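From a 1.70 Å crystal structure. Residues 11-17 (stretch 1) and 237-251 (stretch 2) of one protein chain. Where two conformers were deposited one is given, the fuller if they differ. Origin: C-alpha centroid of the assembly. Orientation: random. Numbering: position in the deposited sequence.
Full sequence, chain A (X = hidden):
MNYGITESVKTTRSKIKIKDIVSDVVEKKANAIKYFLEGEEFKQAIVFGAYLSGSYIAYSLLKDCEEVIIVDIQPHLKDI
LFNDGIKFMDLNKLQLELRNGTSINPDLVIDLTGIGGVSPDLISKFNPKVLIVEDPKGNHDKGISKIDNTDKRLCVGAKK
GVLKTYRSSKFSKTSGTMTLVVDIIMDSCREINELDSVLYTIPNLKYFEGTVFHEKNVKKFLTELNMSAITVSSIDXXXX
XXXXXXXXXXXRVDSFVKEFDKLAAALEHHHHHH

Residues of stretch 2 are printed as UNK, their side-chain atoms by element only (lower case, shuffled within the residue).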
# COMPACT_ATOMS: atom_id res chain seq x y z
N THR A 11 8.51 -23.69 -5.68
CA THR A 11 7.65 -23.46 -4.53
C THR A 11 8.52 -23.42 -3.29
O THR A 11 9.23 -24.38 -2.99
CB THR A 11 6.59 -24.56 -4.39
OG1 THR A 11 5.78 -24.58 -5.56
CG2 THR A 11 5.73 -24.31 -3.14
N THR A 12 8.44 -22.31 -2.56
CA THR A 12 9.28 -22.08 -1.40
C THR A 12 8.38 -21.84 -0.19
O THR A 12 7.57 -20.92 -0.20
CB THR A 12 10.20 -20.88 -1.62
OG1 THR A 12 10.93 -21.07 -2.84
CG2 THR A 12 11.18 -20.72 -0.45
N ARG A 13 8.55 -22.66 0.84
CA ARG A 13 7.87 -22.46 2.12
C ARG A 13 8.83 -21.79 3.09
O ARG A 13 10.00 -22.16 3.18
CB ARG A 13 7.39 -23.79 2.70
CG ARG A 13 6.30 -24.49 1.89
CD ARG A 13 5.95 -25.86 2.49
NE ARG A 13 6.12 -25.91 3.94
CZ ARG A 13 5.78 -26.95 4.71
NH1 ARG A 13 5.24 -28.03 4.17
NH2 ARG A 13 5.99 -26.88 6.01
N SER A 14 8.34 -20.79 3.81
CA SER A 14 9.20 -20.08 4.74
C SER A 14 9.65 -21.00 5.87
O SER A 14 8.89 -21.86 6.34
CB SER A 14 8.51 -18.84 5.31
OG SER A 14 7.35 -19.15 6.09
N LYS A 15 10.90 -20.83 6.29
CA LYS A 15 11.37 -21.53 7.48
C LYS A 15 10.64 -21.02 8.72
O LYS A 15 10.31 -21.81 9.61
CB LYS A 15 12.88 -21.37 7.64
CG LYS A 15 13.68 -22.04 6.54
CD LYS A 15 15.14 -21.64 6.62
CE LYS A 15 15.94 -22.27 5.49
NZ LYS A 15 16.01 -23.74 5.71
N ILE A 16 10.41 -19.72 8.79
CA ILE A 16 9.67 -19.14 9.90
C ILE A 16 8.23 -19.66 9.88
O ILE A 16 7.53 -19.54 8.87
CB ILE A 16 9.72 -17.61 9.83
CG1 ILE A 16 11.11 -17.12 10.26
CG2 ILE A 16 8.62 -16.95 10.69
CD1 ILE A 16 11.43 -15.73 9.77
N LYS A 17 7.80 -20.24 10.99
CA LYS A 17 6.45 -20.75 11.15
C LYS A 17 5.58 -19.73 11.87
O LYS A 17 6.07 -18.82 12.54
CB LYS A 17 6.44 -22.06 11.94
CG LYS A 17 7.11 -23.24 11.24
CD LYS A 17 7.27 -24.39 12.22
CE LYS A 17 7.73 -25.67 11.53
NZ LYS A 17 7.93 -26.75 12.53
N UNK A 237 15.16 -18.33 -7.17
CA UNK A 237 15.26 -18.53 -5.73
C UNK A 237 14.89 -17.25 -4.99
O UNK A 237 15.37 -16.16 -5.32
c UNK A 237 17.16 -22.51 -5.93
c UNK A 237 17.73 -20.68 -6.99
c UNK A 237 17.04 -20.32 -5.88
n UNK A 237 17.78 -22.06 -7.00
c UNK A 237 16.68 -18.97 -5.36
n UNK A 237 16.71 -21.48 -5.23
N UNK A 238 14.04 -17.40 -3.98
CA UNK A 238 13.62 -16.30 -3.12
C UNK A 238 13.75 -16.65 -1.64
O UNK A 238 13.45 -15.82 -0.79
c UNK A 238 12.17 -15.87 -3.44
c UNK A 238 11.20 -17.04 -3.33
c UNK A 238 12.10 -15.25 -4.83
N UNK A 239 14.27 -17.85 -1.34
CA UNK A 239 14.32 -18.33 0.04
C UNK A 239 14.96 -17.32 0.99
O UNK A 239 14.46 -17.12 2.11
o UNK A 239 16.25 -22.02 -0.67
o UNK A 239 18.02 -21.12 -1.60
c UNK A 239 16.93 -21.03 -0.99
c UNK A 239 16.44 -19.64 -0.62
c UNK A 239 15.08 -19.66 0.08
N UNK A 240 16.04 -16.66 0.59
CA UNK A 240 16.74 -15.78 1.53
C UNK A 240 15.96 -14.50 1.79
O UNK A 240 15.80 -14.08 2.94
c UNK A 240 20.61 -18.03 -0.27
o UNK A 240 21.28 -20.13 0.60
c UNK A 240 20.52 -18.99 0.70
c UNK A 240 18.14 -15.47 1.01
c UNK A 240 18.92 -17.70 1.87
c UNK A 240 18.99 -16.70 0.91
c UNK A 240 19.68 -18.84 1.78
c UNK A 240 19.84 -16.89 -0.17
N UNK A 241 15.49 -13.84 0.73
CA UNK A 241 14.71 -12.62 0.91
C UNK A 241 13.42 -12.91 1.66
O UNK A 241 12.94 -12.07 2.44
c UNK A 241 15.66 -11.48 -1.17
o UNK A 241 17.14 -12.18 -2.90
c UNK A 241 16.31 -12.55 -2.04
c UNK A 241 14.42 -11.97 -0.44
o UNK A 241 16.01 -13.75 -1.87
N UNK A 242 12.84 -14.09 1.45
CA UNK A 242 11.62 -14.49 2.14
C UNK A 242 11.80 -14.42 3.66
O UNK A 242 10.97 -13.81 4.36
c UNK A 242 9.89 -18.00 1.71
c UNK A 242 8.84 -15.86 2.48
c UNK A 242 11.23 -15.90 1.70
c UNK A 242 10.12 -16.66 2.42
N UNK A 243 12.86 -15.02 4.18
CA UNK A 243 13.08 -14.99 5.62
C UNK A 243 13.46 -13.58 6.10
O UNK A 243 13.05 -13.15 7.18
c UNK A 243 13.97 -17.45 5.56
o UNK A 243 11.99 -18.71 5.13
o UNK A 243 12.24 -17.89 7.15
c UNK A 243 14.17 -15.99 6.03
c UNK A 243 12.63 -18.05 5.97
N UNK A 244 14.27 -12.86 5.31
CA UNK A 244 14.67 -11.52 5.72
C UNK A 244 13.47 -10.58 5.84
O UNK A 244 13.40 -9.79 6.79
c UNK A 244 15.69 -10.94 4.73
o UNK A 244 18.91 -11.65 6.33
c UNK A 244 17.96 -10.97 5.88
c UNK A 244 17.08 -11.58 4.80
o UNK A 244 17.71 -9.81 6.27
N UNK A 245 12.52 -10.66 4.91
CA UNK A 245 11.36 -9.78 4.97
C UNK A 245 10.49 -10.12 6.18
O UNK A 245 9.99 -9.22 6.87
c UNK A 245 10.92 -9.54 1.17
c UNK A 245 9.18 -9.25 3.80
c UNK A 245 10.56 -9.87 3.65
c UNK A 245 11.36 -9.17 2.55
N UNK A 246 10.25 -11.41 6.42
CA UNK A 246 9.49 -11.82 7.59
C UNK A 246 10.18 -11.36 8.86
O UNK A 246 9.54 -10.80 9.75
c UNK A 246 6.83 -13.51 7.55
c UNK A 246 9.31 -13.33 7.61
c UNK A 246 8.29 -15.35 6.60
c UNK A 246 8.12 -13.85 6.82
N UNK A 247 11.49 -11.61 8.96
CA UNK A 247 12.22 -11.24 10.16
C UNK A 247 12.18 -9.74 10.40
O UNK A 247 12.01 -9.29 11.54
o UNK A 247 13.72 -13.13 10.19
c UNK A 247 13.67 -11.72 10.07
N UNK A 248 12.33 -8.94 9.33
CA UNK A 248 12.26 -7.49 9.47
C UNK A 248 10.90 -7.06 10.01
O UNK A 248 10.81 -6.20 10.90
n UNK A 248 11.87 -4.74 4.28
c UNK A 248 11.52 -5.22 5.65
c UNK A 248 12.29 -5.32 8.07
c UNK A 248 12.57 -4.77 6.67
c UNK A 248 12.54 -6.82 8.13
N UNK A 249 9.83 -7.66 9.50
CA UNK A 249 8.51 -7.26 9.98
C UNK A 249 8.26 -7.71 11.41
O UNK A 249 7.62 -7.00 12.18
c UNK A 249 7.18 -6.84 7.90
o UNK A 249 6.78 -5.71 8.14
c UNK A 249 7.44 -7.79 9.03
n UNK A 249 7.43 -7.27 6.68
N UNK A 250 8.79 -8.88 11.80
CA UNK A 250 8.73 -9.30 13.20
C UNK A 250 9.44 -8.28 14.09
O UNK A 250 8.96 -7.93 15.17
c UNK A 250 9.44 -11.06 14.87
c UNK A 250 8.46 -11.73 12.64
c UNK A 250 9.32 -10.70 13.37
c UNK A 250 9.14 -13.05 12.40
N UNK A 251 10.61 -7.79 13.65
CA UNK A 251 11.39 -6.88 14.47
C UNK A 251 10.70 -5.53 14.68
O UNK A 251 11.06 -4.80 15.61
o UNK A 251 12.71 -5.81 12.73
c UNK A 251 12.78 -6.65 13.87
O HOH W 1 13.40 -20.12 -3.31

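Position 237 has one carbon leading to a five-membered ring of three carbons and two nitrogens; its CA-to-CB bond points away from stretch 1, and no atom makes contact: His 237. Position 238 carries three carbons, one bearing the other two, and its nearest carbon lies 4.1 Å from Thr 12 OG1; the beta fork identifies Val 238, whose CG2 is that carbon. A water accepts from its backbone N at 2.9 Å and sits 2.7 Å from Thr 12 OG1, bridging the stretches.

Position 239 has three carbons, the third carrying two oxygens, and its CB is 4.1 Å from Thr 12 CG2. This carboxylate on a two-carbon stem is Glu 239. Position 240, one carbon and a six-carbon ring bearing an oxygen, is Tyr 240; position 241, three carbons and two oxygens, is Glu 241. Neither touches stretch 1.

Position 242 has four carbons forked at the second, one tip 3.7 Å from Thr 12 CG2 and also 3.7 Å from Ser 14 CA. The gamma fork means Leu 242, and the tip is CD2.

Position 243 has three carbons ending in two oxygens, one oxygen 2.7 Å from Lys 15 N and the other 3.1 Å from Ile 16 N. It is Glu 243. Its CA-to-CB bond points sideways, but chi1 and chi2 are both m, and the carboxylate comes nearer to stretch 1.

Position 244 repeats the three-carbon, two-oxygen pattern, but its CA-to-CB bond points away, and it does not touch stretch 1: Glu 244. Position 245, four carbons forked at the first with one two-carbon arm, is Ile 245, out of reach. Position 246 has four carbons forked at the second, and its CB is 3.9 Å from Ile 16 CD1: Leu 246. Position 247 has one carbon and one oxygen, the oxygen 3.5 Å from Ile 16 CD1: Ser 247.

The side chains at 248, 249 and 251 are out of reach of stretch 1. Position 248, four carbons in a row ending in nitrogen, is Lys 248. Position 249 has two carbons, the second bearing one oxygen and one nitrogen: Asn 249. Position 250, four carbons forked at the first, places its nearest carbon 4.3 Å from Ile 16 CG2: Ile 250, through CD1. Position 251, one carbon and one oxygen, is Ser 251.

The contact buries 453 Å², with strand and helix axes at 34°. Glu 243 anchors it: OE2 accepts from Lys 15 N and OE1 from Ile 16 N, both at 153°, so one carboxylate holds two successive amides just beyond the strand. Thr 12 and Ser 14 pack against Leu 242, while Ile 16 extends the apolar surface along Leu 246 and Ile 250.

Stretch 2 237-251: HVEYELEEILSKNIS
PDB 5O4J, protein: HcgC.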